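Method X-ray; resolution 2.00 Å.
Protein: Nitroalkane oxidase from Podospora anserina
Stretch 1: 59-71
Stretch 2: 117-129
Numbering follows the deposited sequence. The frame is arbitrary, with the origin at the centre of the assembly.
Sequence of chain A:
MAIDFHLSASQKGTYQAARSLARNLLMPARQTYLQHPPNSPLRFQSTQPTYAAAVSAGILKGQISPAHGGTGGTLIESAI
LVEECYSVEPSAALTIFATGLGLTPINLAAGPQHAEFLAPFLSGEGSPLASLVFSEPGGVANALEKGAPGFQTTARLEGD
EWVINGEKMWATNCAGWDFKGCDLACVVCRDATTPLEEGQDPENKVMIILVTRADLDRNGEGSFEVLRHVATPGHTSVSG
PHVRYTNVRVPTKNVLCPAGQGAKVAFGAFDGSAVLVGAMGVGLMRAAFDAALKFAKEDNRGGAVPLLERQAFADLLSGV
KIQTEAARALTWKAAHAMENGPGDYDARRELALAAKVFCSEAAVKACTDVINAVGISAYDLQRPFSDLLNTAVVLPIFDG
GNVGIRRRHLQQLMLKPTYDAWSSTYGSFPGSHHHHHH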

# COMPACT_ATOMS: atom_id res chain seq x y z
N ILE A 59 38.64 -10.50 7.05
CA ILE A 59 37.47 -9.83 6.45
C ILE A 59 37.85 -8.71 5.47
O ILE A 59 37.22 -8.54 4.43
N LEU A 60 38.89 -7.94 5.79
CA LEU A 60 39.30 -6.85 4.92
C LEU A 60 39.94 -7.39 3.62
O LEU A 60 39.72 -6.84 2.54
N LYS A 61 40.73 -8.45 3.73
CA LYS A 61 41.28 -9.07 2.51
C LYS A 61 40.16 -9.45 1.55
O LYS A 61 40.30 -9.36 0.32
N GLY A 62 39.04 -9.89 2.12
CA GLY A 62 37.87 -10.28 1.35
C GLY A 62 37.12 -9.13 0.69
O GLY A 62 36.27 -9.35 -0.16
N GLN A 63 37.46 -7.90 1.07
CA GLN A 63 36.84 -6.73 0.46
C GLN A 63 37.69 -6.19 -0.69
O GLN A 63 37.30 -5.24 -1.34
N ILE A 64 38.85 -6.79 -0.91
CA ILE A 64 39.77 -6.29 -1.93
C ILE A 64 39.80 -7.27 -3.10
O ILE A 64 39.83 -8.48 -2.92
N SER A 65 39.76 -6.74 -4.31
CA SER A 65 39.65 -7.61 -5.47
C SER A 65 40.93 -8.43 -5.69
O SER A 65 42.03 -7.98 -5.39
N PRO A 66 40.79 -9.66 -6.23
CA PRO A 66 41.97 -10.48 -6.54
C PRO A 66 42.98 -9.74 -7.41
O PRO A 66 44.18 -10.00 -7.29
N ALA A 67 42.50 -8.82 -8.24
CA ALA A 67 43.41 -8.07 -9.10
C ALA A 67 44.40 -7.24 -8.30
O ALA A 67 45.47 -6.89 -8.81
N HIS A 68 44.06 -6.92 -7.04
CA HIS A 68 44.99 -6.17 -6.19
C HIS A 68 45.57 -6.97 -5.03
O HIS A 68 46.03 -6.40 -4.04
N GLY A 69 45.55 -8.29 -5.16
CA GLY A 69 46.12 -9.15 -4.14
C GLY A 69 45.15 -9.56 -3.05
O GLY A 69 45.53 -10.25 -2.10
N GLY A 70 43.90 -9.11 -3.16
CA GLY A 70 42.87 -9.47 -2.19
C GLY A 70 42.21 -10.79 -2.51
O GLY A 70 42.54 -11.44 -3.49
N THR A 71 41.26 -11.21 -1.69
CA THR A 71 40.63 -12.49 -1.95
C THR A 71 39.13 -12.30 -2.18
O THR A 71 38.35 -13.22 -1.98
N PHE A 117 48.80 2.21 -1.11
CA PHE A 117 47.69 2.69 -0.27
C PHE A 117 46.89 1.52 0.29
O PHE A 117 46.32 1.62 1.37
N LEU A 118 46.86 0.43 -0.48
CA LEU A 118 46.10 -0.75 -0.12
C LEU A 118 46.85 -1.62 0.88
O LEU A 118 46.25 -2.44 1.57
N ALA A 119 48.17 -1.45 0.95
CA ALA A 119 49.01 -2.34 1.77
C ALA A 119 48.50 -2.58 3.20
O ALA A 119 48.49 -3.73 3.66
N PRO A 120 48.12 -1.51 3.92
CA PRO A 120 47.67 -1.71 5.30
C PRO A 120 46.45 -2.64 5.42
O PRO A 120 46.25 -3.24 6.48
N PHE A 121 45.66 -2.74 4.36
CA PHE A 121 44.40 -3.49 4.41
C PHE A 121 44.58 -4.94 4.02
O PHE A 121 43.64 -5.73 4.04
N LEU A 122 45.81 -5.29 3.64
CA LEU A 122 46.12 -6.63 3.15
C LEU A 122 47.00 -7.43 4.12
O LEU A 122 47.32 -8.59 3.86
N SER A 123 47.38 -6.81 5.24
CA SER A 123 48.27 -7.45 6.21
C SER A 123 47.60 -8.52 7.10
O SER A 123 48.28 -9.37 7.67
N GLY A 124 46.28 -8.48 7.23
CA GLY A 124 45.60 -9.35 8.18
C GLY A 124 45.79 -8.95 9.64
O GLY A 124 45.45 -9.70 10.55
N GLU A 125 46.32 -7.75 9.87
CA GLU A 125 46.43 -7.27 11.25
C GLU A 125 46.11 -5.78 11.43
O GLU A 125 45.85 -5.06 10.47
N GLY A 126 46.13 -5.33 12.69
CA GLY A 126 45.69 -4.00 13.03
C GLY A 126 44.20 -3.82 12.81
O GLY A 126 43.43 -4.78 12.78
N SER A 127 43.78 -2.57 12.63
CA SER A 127 42.38 -2.26 12.46
C SER A 127 42.21 -1.05 11.56
O SER A 127 41.58 -0.07 11.96
N PRO A 128 42.74 -1.12 10.32
CA PRO A 128 42.66 0.03 9.41
C PRO A 128 41.22 0.28 8.96
O PRO A 128 40.47 -0.67 8.73
N LEU A 129 40.86 1.55 8.83
CA LEU A 129 39.53 1.96 8.40
C LEU A 129 39.62 2.71 7.09
O LEU A 129 40.55 3.51 6.89

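The two stretches meet through apolar side chains, and no hydrogen bond crosses between them. The centre of the contact is Ile64, whose CB points toward stretch 2. With chi1 m and chi2 t its side chain is extended, carrying CD1 into a pocket made by three residues: CD1 of Ile64 lies 3.7 Å from CB of Phe121, 3.7 Å from CD2 of Leu122 and 4.1 Å from CG of Leu118. A beta-branched aliphatic side chain suits this place: chi1 m and chi2 t place its terminal methyl among three apolar neighbours.

Leu60, four residues earlier, also points toward stretch 2 and is buried. Its chi1 is m (-90°), while chi2, at 32°, lies between wells. CD2 of Leu60 packs 3.7 Å from CG of Pro128 and 4.2 Å from CD1 of Phe121, approaching the aromatic ring obliquely. Phe121 itself leaves its backbone sideways (chi1 m, chi2 -92°), so that its CB serves Ile64 while its ring reaches Leu60. The Pro128 ring, C-gamma endo, offers a compact apolar surface.

Leu118 points toward stretch 1 with both chi angles off the usual wells (-120° and 31°). Besides meeting Ile64, it places CD2 3.6 Å from CB of His68. The His68 side chain (chi1 m, chi2 103°) thus makes its closest contact through carbon, and its imidazole has no hydrogen bond to stretch 2.

Other contacts join side chains to backbone. Leu122 (m, t) starts sideways, but its end comes nearer to stretch 1: CD1 is 3.6 Å from O of His68, and CD2 is 3.9 Å from CA of Gly70. Gly69 has a positive phi at which a CB would jam against the preceding carbonyl, and a CB on Gly70 would clash with O of Ile64.

Lys61 shows how a charged residue can border an apolar contact. Its chain (m, t, chi3 -140°, t) runs along stretch 2, and CE lies 3.7 Å from CA of Gly124, so the methylenes supply the packing and the amine forms no salt bridge to stretch 2. Gly124 combines a positive phi with little room, since an ideal CB would sit 3.0 Å from NZ of Lys61.

Two serines bond within their own stretches, whereas NE2 of Gln63 and OG of Ser127 are satisfied elsewhere in the structure. OG of Ser123 (chi1 p) accepts a hydrogen bond from N of Glu125 at 3.1 Å, holding the turn around Gly124, while OG of Ser65 accepts a weak one from N of Ala67, also at 3.1 Å.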

# COMPACT_ATOMS: atom_id res chain seq x y z
CB ILE A 59 36.48 -9.29 7.53
CG1 ILE A 59 35.98 -10.44 8.39
CG2 ILE A 59 35.25 -8.68 6.87
CD1 ILE A 59 35.18 -11.48 7.60
CB LEU A 60 40.25 -5.90 5.65
CG LEU A 60 39.60 -4.72 6.40
CD1 LEU A 60 38.24 -5.03 6.94
CD2 LEU A 60 40.51 -4.10 7.46
CB LYS A 61 42.09 -10.33 2.86
CG LYS A 61 43.23 -10.10 3.86
CD LYS A 61 44.03 -11.40 4.07
CE LYS A 61 44.41 -11.60 5.54
NZ LYS A 61 45.44 -12.68 5.72
CB GLN A 63 36.65 -5.63 1.52
CG GLN A 63 35.68 -6.01 2.60
CD GLN A 63 35.66 -5.03 3.75
OE1 GLN A 63 36.59 -4.23 3.93
NE2 GLN A 63 34.60 -5.08 4.55
CB ILE A 64 41.19 -6.04 -1.35
CG1 ILE A 64 41.13 -4.87 -0.36
CG2 ILE A 64 42.21 -5.73 -2.45
CD1 ILE A 64 42.40 -4.68 0.45
CB SER A 65 39.30 -6.78 -6.69
OG SER A 65 40.42 -6.65 -7.52
CB PRO A 66 41.38 -11.65 -7.33
CG PRO A 66 39.97 -11.80 -6.73
CD PRO A 66 39.53 -10.36 -6.51
CB ALA A 67 42.62 -7.20 -10.09
CB HIS A 68 44.34 -4.88 -5.70
CG HIS A 68 43.89 -4.01 -6.83
ND1 HIS A 68 42.57 -3.90 -7.22
CD2 HIS A 68 44.60 -3.29 -7.73
CE1 HIS A 68 42.48 -3.12 -8.28
NE2 HIS A 68 43.70 -2.73 -8.61
CB THR A 71 40.89 -13.48 -0.81
OG1 THR A 71 40.43 -12.93 0.42
CG2 THR A 71 42.38 -13.75 -0.70
CB PHE A 117 46.75 3.61 -1.05
CG PHE A 117 47.37 4.92 -1.44
CD1 PHE A 117 48.00 5.06 -2.67
CD2 PHE A 117 47.32 6.01 -0.58
CE1 PHE A 117 48.57 6.27 -3.04
CE2 PHE A 117 47.89 7.22 -0.94
CZ PHE A 117 48.52 7.35 -2.19
CB LEU A 118 45.82 -1.57 -1.38
CG LEU A 118 44.39 -1.86 -1.80
CD1 LEU A 118 43.45 -0.74 -1.39
CD2 LEU A 118 44.33 -2.13 -3.31
CB ALA A 119 50.45 -1.85 1.78
CB PRO A 120 47.31 -0.30 5.76
CG PRO A 120 48.17 0.59 4.92
CD PRO A 120 48.20 -0.09 3.57
CB PHE A 121 43.35 -2.84 3.49
CG PHE A 121 42.97 -1.45 3.91
CD1 PHE A 121 41.89 -1.24 4.76
CD2 PHE A 121 43.71 -0.35 3.49
CE1 PHE A 121 41.54 0.04 5.17
CE2 PHE A 121 43.37 0.94 3.89
CZ PHE A 121 42.29 1.13 4.74
CB LEU A 122 46.81 -6.53 1.77
CG LEU A 122 45.88 -6.14 0.63
CD1 LEU A 122 46.62 -5.60 -0.61
CD2 LEU A 122 44.97 -7.30 0.27
CB SER A 123 48.88 -6.39 7.12
OG SER A 123 47.88 -5.84 7.96
CB GLU A 125 47.79 -7.62 11.86
CG GLU A 125 48.99 -7.13 11.08
CD GLU A 125 50.28 -7.79 11.55
OE1 GLU A 125 51.30 -7.08 11.68
OE2 GLU A 125 50.25 -9.01 11.82
CB SER A 127 41.74 -2.01 13.83
OG SER A 127 42.51 -1.09 14.59
CB PRO A 128 43.52 -0.41 8.22
CG PRO A 128 43.44 -1.93 8.22
CD PRO A 128 43.35 -2.30 9.69
CB LEU A 129 38.92 2.90 9.44
CG LEU A 129 38.44 2.30 10.75
CD1 LEU A 129 38.24 3.42 11.77
CD2 LEU A 129 37.16 1.53 10.52